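Local coordinates for amidase, hydantoinase/carbamoylase family (Paraburkholderia phymatum, PDB 6C0D), which probably hydrolyses N-carbamoyl-L-amino acids as a zinc-dependent, homodimeric amidase of the peptidase M20 family, at residues P82-G87 and Q189-E194; L184-Q189 and A373-A378. All blocks are in the same frame, centred on the assembly; numbering follows the deposited sequence. Where two conformers were deposited one is given.

Contact 1. Residues P82-G87 and Q189-E194; sequences PALVIG and QRAYLE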
loop_
_atom_site.group_PDB
_atom_site.type_symbol
_atom_site.label_atom_id
_atom_site.label_comp_id
_atom_site.label_asym_id
_atom_site.label_seq_id
_atom_site.Cartn_x
_atom_site.Cartn_y
_atom_site.Cartn_z
ATOM N N PRO A 82 10.323 36.821 40.103
ATOM C CA PRO A 82 10.330 36.039 38.860
ATOM C C PRO A 82 9.962 34.592 39.104
ATOM O O PRO A 82 10.306 34.006 40.133
ATOM C CB PRO A 82 11.780 36.153 38.371
ATOM C CG PRO A 82 12.576 36.387 39.623
ATOM C CD PRO A 82 11.680 37.217 40.525
ATOM N N ALA A 83 9.320 33.994 38.101
ATOM C CA ALA A 83 8.745 32.664 38.237
ATOM C C ALA A 83 9.350 31.700 37.225
ATOM O O ALA A 83 9.666 32.064 36.088
ATOM C CB ALA A 83 7.218 32.699 38.051
ATOM N N LEU A 84 9.496 30.463 37.667
ATOM C CA LEU A 84 9.790 29.330 36.809
ATOM C C LEU A 84 8.496 28.552 36.589
ATOM O O LEU A 84 7.821 28.199 37.554
ATOM C CB LEU A 84 10.845 28.440 37.476
ATOM C CG LEU A 84 11.045 27.031 36.877
ATOM C CD1 LEU A 84 11.630 27.166 35.488
ATOM C CD2 LEU A 84 12.001 26.260 37.789
ATOM N N VAL A 85 8.159 28.273 35.331
ATOM C CA VAL A 85 6.977 27.479 34.985
ATOM C C VAL A 85 7.435 26.054 34.689
ATOM O O VAL A 85 8.367 25.856 33.901
ATOM C CB VAL A 85 6.245 28.074 33.765
ATOM C CG1 VAL A 85 4.969 27.269 33.435
ATOM C CG2 VAL A 85 5.920 29.564 33.966
ATOM N N ILE A 86 6.816 25.063 35.331
ATOM C CA ILE A 86 7.149 23.661 35.079
ATOM C C ILE A 86 5.873 22.955 34.661
ATOM O O ILE A 86 4.849 23.072 35.342
ATOM C CB ILE A 86 7.748 22.966 36.321
ATOM C CG1 ILE A 86 8.849 23.831 36.940
ATOM C CG2 ILE A 86 8.249 21.552 35.932
ATOM C CD1 ILE A 86 9.384 23.276 38.259
ATOM N N GLY A 87 5.926 22.209 33.568
ATOM C CA GLY A 87 4.710 21.508 33.210
ATOM C C GLY A 87 4.882 20.601 32.018
ATOM O O GLY A 87 5.994 20.312 31.585
ATOM N N GLN A 189 7.230 35.558 34.210
ATOM C CA GLN A 189 7.580 34.161 33.927
ATOM C C GLN A 189 8.825 34.129 33.050
ATOM O O GLN A 189 8.771 34.471 31.864
ATOM C CB GLN A 189 6.388 33.464 33.272
ATOM C CG GLN A 189 5.234 33.318 34.279
ATOM C CD GLN A 189 3.871 33.152 33.644
ATOM O OE1 GLN A 189 3.564 33.800 32.650
ATOM N NE2 GLN A 189 3.039 32.280 34.225
ATOM N N ARG A 190 9.955 33.727 33.632
ATOM C CA ARG A 190 11.223 33.918 32.946
ATOM C C ARG A 190 11.870 32.629 32.464
ATOM O O ARG A 190 12.893 32.704 31.770
ATOM C CB ARG A 190 12.216 34.664 33.844
ATOM C CG ARG A 190 11.803 36.102 34.174
ATOM C CD ARG A 190 11.532 36.927 32.924
ATOM N NE ARG A 190 12.619 36.873 31.949
ATOM C CZ ARG A 190 12.448 36.603 30.658
ATOM N NH1 ARG A 190 11.233 36.369 30.185
ATOM N NH2 ARG A 190 13.489 36.575 29.837
ATOM N N ALA A 191 11.294 31.472 32.772
ATOM C CA ALA A 191 11.881 30.208 32.335
ATOM C C ALA A 191 10.810 29.135 32.373
ATOM O O ALA A 191 9.872 29.218 33.165
ATOM C CB ALA A 191 13.057 29.795 33.223
ATOM N N TYR A 192 10.965 28.127 31.506
ATOM C CA TYR A 192 10.032 27.004 31.422
ATOM C C TYR A 192 10.825 25.700 31.415
ATOM O O TYR A 192 11.799 25.578 30.665
ATOM C CB TYR A 192 9.167 27.112 30.150
ATOM C CG TYR A 192 8.278 25.909 29.888
ATOM C CD1 TYR A 192 8.532 25.046 28.825
ATOM C CD2 TYR A 192 7.185 25.644 30.702
ATOM C CE1 TYR A 192 7.705 23.937 28.584
ATOM C CE2 TYR A 192 6.372 24.539 30.491
ATOM C CZ TYR A 192 6.636 23.697 29.417
ATOM O OH TYR A 192 5.805 22.628 29.188
ATOM N N LEU A 193 10.422 24.733 32.247
ATOM C CA LEU A 193 11.049 23.409 32.274
ATOM C C LEU A 193 9.983 22.352 31.993
ATOM O O LEU A 193 8.964 22.309 32.691
ATOM C CB LEU A 193 11.694 23.163 33.646
ATOM C CG LEU A 193 12.039 21.711 34.047
ATOM C CD1 LEU A 193 13.023 21.059 33.078
ATOM C CD2 LEU A 193 12.563 21.676 35.489
ATOM N N GLU A 194 10.206 21.507 30.981
ATOM C CA GLU A 194 9.285 20.399 30.694
ATOM C C GLU A 194 9.989 19.055 30.835
ATOM O O GLU A 194 10.699 18.621 29.910
ATOM C CB GLU A 194 8.676 20.523 29.287
ATOM C CG GLU A 194 7.673 19.370 29.031
ATOM C CD GLU A 194 6.717 19.632 27.879
ATOM O OE1 GLU A 194 6.756 20.734 27.286
ATOM O OE2 GLU A 194 5.914 18.718 27.580
#

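Contact 2. Residues L184-Q189 and A373-A378; sequences LDRKRQ and AQHIPA. With EDO (1,2-ethanediol), chain I.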
loop_
_atom_site.group_PDB
_atom_site.type_symbol
_atom_site.label_atom_id
_atom_site.label_comp_id
_atom_site.label_asym_id
_atom_site.label_seq_id
_atom_site.Cartn_x
_atom_site.Cartn_y
_atom_site.Cartn_z
ATOM N N LEU A 184 0.830 34.113 29.074
ATOM C CA LEU A 184 2.194 34.367 29.490
ATOM C C LEU A 184 2.387 35.827 29.892
ATOM O O LEU A 184 1.947 36.750 29.195
ATOM C CB LEU A 184 3.132 34.011 28.339
ATOM C CG LEU A 184 4.592 34.413 28.492
ATOM C CD1 LEU A 184 5.202 33.658 29.682
ATOM C CD2 LEU A 184 5.341 34.131 27.180
ATOM N N ASP A 185 3.058 36.034 31.020
ATOM C CA ASP A 185 3.491 37.365 31.459
ATOM C C ASP A 185 5.015 37.365 31.377
ATOM O O ASP A 185 5.693 36.872 32.281
ATOM C CB ASP A 185 2.990 37.675 32.874
ATOM C CG ASP A 185 3.484 39.035 33.405
ATOM O OD1 ASP A 185 4.340 39.681 32.761
ATOM O OD2 ASP A 185 3.001 39.453 34.485
ATOM N N ARG A 186 5.549 37.919 30.291
ATOM C CA ARG A 186 6.987 37.870 30.045
ATOM C C ARG A 186 7.804 38.629 31.089
ATOM O O ARG A 186 8.990 38.331 31.257
ATOM C CB ARG A 186 7.291 38.419 28.647
ATOM C CG ARG A 186 6.862 37.473 27.534
ATOM C CD ARG A 186 6.502 38.233 26.251
ATOM N NE ARG A 186 6.042 37.335 25.186
ATOM C CZ ARG A 186 4.781 36.933 25.029
ATOM N NH1 ARG A 186 3.835 37.337 25.869
ATOM N NH2 ARG A 186 4.465 36.117 24.032
ATOM N N LYS A 187 7.225 39.615 31.779
ATOM C CA LYS A 187 7.989 40.265 32.839
ATOM C C LYS A 187 8.159 39.347 34.052
ATOM O O LYS A 187 9.198 39.395 34.721
ATOM C CB LYS A 187 7.321 41.574 33.259
ATOM N N ARG A 188 7.167 38.500 34.339
ATOM C CA ARG A 188 7.167 37.641 35.524
ATOM C C ARG A 188 7.713 36.237 35.257
ATOM O O ARG A 188 8.555 35.751 36.018
ATOM C CB ARG A 188 5.740 37.555 36.091
ATOM C CG ARG A 188 5.542 36.537 37.208
ATOM C CD ARG A 188 4.122 36.576 37.796
ATOM N NE ARG A 188 4.059 35.558 38.831
ATOM C CZ ARG A 188 3.868 34.263 38.587
ATOM N NH1 ARG A 188 3.911 33.387 39.583
ATOM N NH2 ARG A 188 3.637 33.836 37.345
ATOM N N GLN A 189 7.230 35.558 34.210
ATOM C CA GLN A 189 7.580 34.161 33.927
ATOM C C GLN A 189 8.825 34.129 33.050
ATOM O O GLN A 189 8.771 34.471 31.864
ATOM C CB GLN A 189 6.388 33.464 33.272
ATOM C CG GLN A 189 5.234 33.318 34.279
ATOM C CD GLN A 189 3.871 33.152 33.644
ATOM O OE1 GLN A 189 3.564 33.800 32.650
ATOM N NE2 GLN A 189 3.039 32.280 34.225
ATOM N N ALA A 373 9.371 27.837 23.896
ATOM C CA ALA A 373 10.770 28.248 23.763
ATOM C C ALA A 373 10.959 29.442 22.842
ATOM O O ALA A 373 11.981 30.136 22.942
ATOM C CB ALA A 373 11.625 27.084 23.245
ATOM N N GLN A 374 10.019 29.689 21.935
ATOM C CA GLN A 374 10.128 30.829 21.041
ATOM C C GLN A 374 9.789 32.146 21.739
ATOM O O GLN A 374 9.975 33.209 21.142
ATOM C CB GLN A 374 9.240 30.573 19.810
ATOM C CG GLN A 374 9.528 29.169 19.178
ATOM C CD GLN A 374 8.635 28.787 17.992
ATOM O OE1 GLN A 374 8.145 29.647 17.263
ATOM N NE2 GLN A 374 8.438 27.473 17.791
ATOM N N HIS A 375 9.329 32.098 22.995
ATOM C CA HIS A 375 8.914 33.289 23.732
ATOM C C HIS A 375 9.687 33.524 25.015
ATOM O O HIS A 375 9.952 34.678 25.359
ATOM C CB HIS A 375 7.419 33.205 24.057
ATOM C CG HIS A 375 6.559 33.179 22.836
ATOM N ND1 HIS A 375 5.985 34.313 22.305
ATOM C CD2 HIS A 375 6.216 32.159 22.013
ATOM C CE1 HIS A 375 5.309 33.992 21.215
ATOM N NE2 HIS A 375 5.438 32.692 21.015
ATOM N N ILE A 376 10.018 32.468 25.752
ATOM C CA ILE A 376 10.846 32.578 26.950
ATOM C C ILE A 376 11.831 31.418 26.961
ATOM O O ILE A 376 11.631 30.407 26.269
ATOM C CB ILE A 376 10.006 32.564 28.246
ATOM C CG1 ILE A 376 9.230 31.246 28.371
ATOM C CG2 ILE A 376 9.093 33.817 28.350
ATOM C CD1 ILE A 376 8.604 31.078 29.755
ATOM N N PRO A 377 12.913 31.545 27.737
ATOM C CA PRO A 377 13.861 30.428 27.885
ATOM C C PRO A 377 13.158 29.141 28.287
ATOM O O PRO A 377 12.432 29.107 29.275
ATOM C CB PRO A 377 14.792 30.916 29.005
ATOM C CG PRO A 377 14.812 32.431 28.824
ATOM C CD PRO A 377 13.387 32.769 28.437
ATOM N N ALA A 378 13.405 28.059 27.535
ATOM C CA ALA A 378 12.784 26.768 27.821
ATOM C C ALA A 378 13.833 25.660 27.831
ATOM O O ALA A 378 14.887 25.770 27.197
ATOM C CB ALA A 378 11.710 26.434 26.773
HETATM C C1 EDO I . 12.984 33.059 24.157
HETATM O O1 EDO I . 13.514 32.505 22.953
HETATM C C2 EDO I . 14.082 33.786 24.924
HETATM O O2 EDO I . 15.214 32.919 25.051
HETATM O O HOH W 1 7.299 36.837 22.816
#

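Contact 1. Residues P82-G87 and Q189-E194
Val85 sits at the middle of a parallel pairing in which both of its backbone polar groups reach the neighbouring strand: its N gives a nearly straight bond (178°) to Ala191 O at 2.9 Å, and its O accepts from Leu193 N. Arg190 N to Ala83 O and Gly87 N to Leu193 O complete the set, and the axes of 83-87 and 189-194 differ in direction by 21°.

The apolar contacts divide between the two faces. Beside Ala191 and Leu193, Leu84 turns CD1 against Ala191 CB at 3.8 Å, while Ile86 CG2 meets Leu193 CG at 4.2 Å. On the other face Val85 CG2 touches Gln189 CG at 3.8 Å. Val85 CG1 is anti to the backbone N (chi1 -178°), which sets it in plane at the Tyr192 ring edge, 3.9 Å from CD2.

At the C-terminal end, Tyr192 OH donates to Glu194 OE1 at 2.8 Å, approaching from above the carboxylate plane; Trp131 NE1 also binds this hydroxyl, and Ser88 OG binds Glu194 OE2.

Adjacent parallel strands whose C-terminal ends lead to the metal site belong to the central sheet of the M20 catalytic domain, and here the Glu194 side chain lies about 5 Å from the bound zinc ion, close to its ligands His89 and His196.

Contact 2. Residues L184-Q189 and A373-A378
Arg186 is stretched out as far as NE to reach His375, while His375 holds CG anti to its own carbonyl carbon (chi1 -63°). The two flat groups meet with their planes 72° apart, and His375 ND1 lies at the guanidinium edge, 2.9 Å from Arg186 NH2. A water joins the same two residues: it accepts from Arg186 NE at 2.7 Å and is hydrogen-bonded to His375 ND1. Arg186 NH2 donates to Val148 O, which ties the guanidinium to the end of helix 142-148.

Leu184 covers one face of the guanidinium, its CD2 3.6 Å from the plane and over the centre. The same methyl touches His375 CB and, at 3.9 Å, Ile376 CG2. Thus two loops are packed side by side, each leading into one of two neighbouring parallel strands of the M20 catalytic domain: 184-189 runs into strand 189-198, and the loop 373-378 into strand 378-384.

From the second loop, Ile376 reaches across to the first: its CG2 approaches Gln189 O at 3.6 Å, and the Leu184 and Ile376 side chains lie alongside one another, pointing opposite ways. The first loop is braced from within, since Gln189 OE1 accepts a nearly straight bond (176°) from Asp185 N at 2.8 Å and Gln189 N bonds to Asp185 O. Gln189 NE2 turns instead to Asp127 OD2, on strand 125-130.

How the contacts relate
After two helices and several short strands, the chain forms strand 83-88, then passes through about a hundred residues, including helices 102-117 and 142-148 and strand 125-130, before the loop 184-189 brings it back. Contact 1 closes that excursion by setting strand 189-198 parallel to strand 83-88. Contact 2 closes a longer one of 183 residues, which takes in the strands and helices from 189-198 to 368-372. The segments alternate along the sequence, so the two closures cross, and they share Gln189. Backbone bonds between Arg188 O and Ala83 N and between Tyr192 N and Pro377 O probably join them, linking strands 83-88, 189-198 and 378-384 in turn.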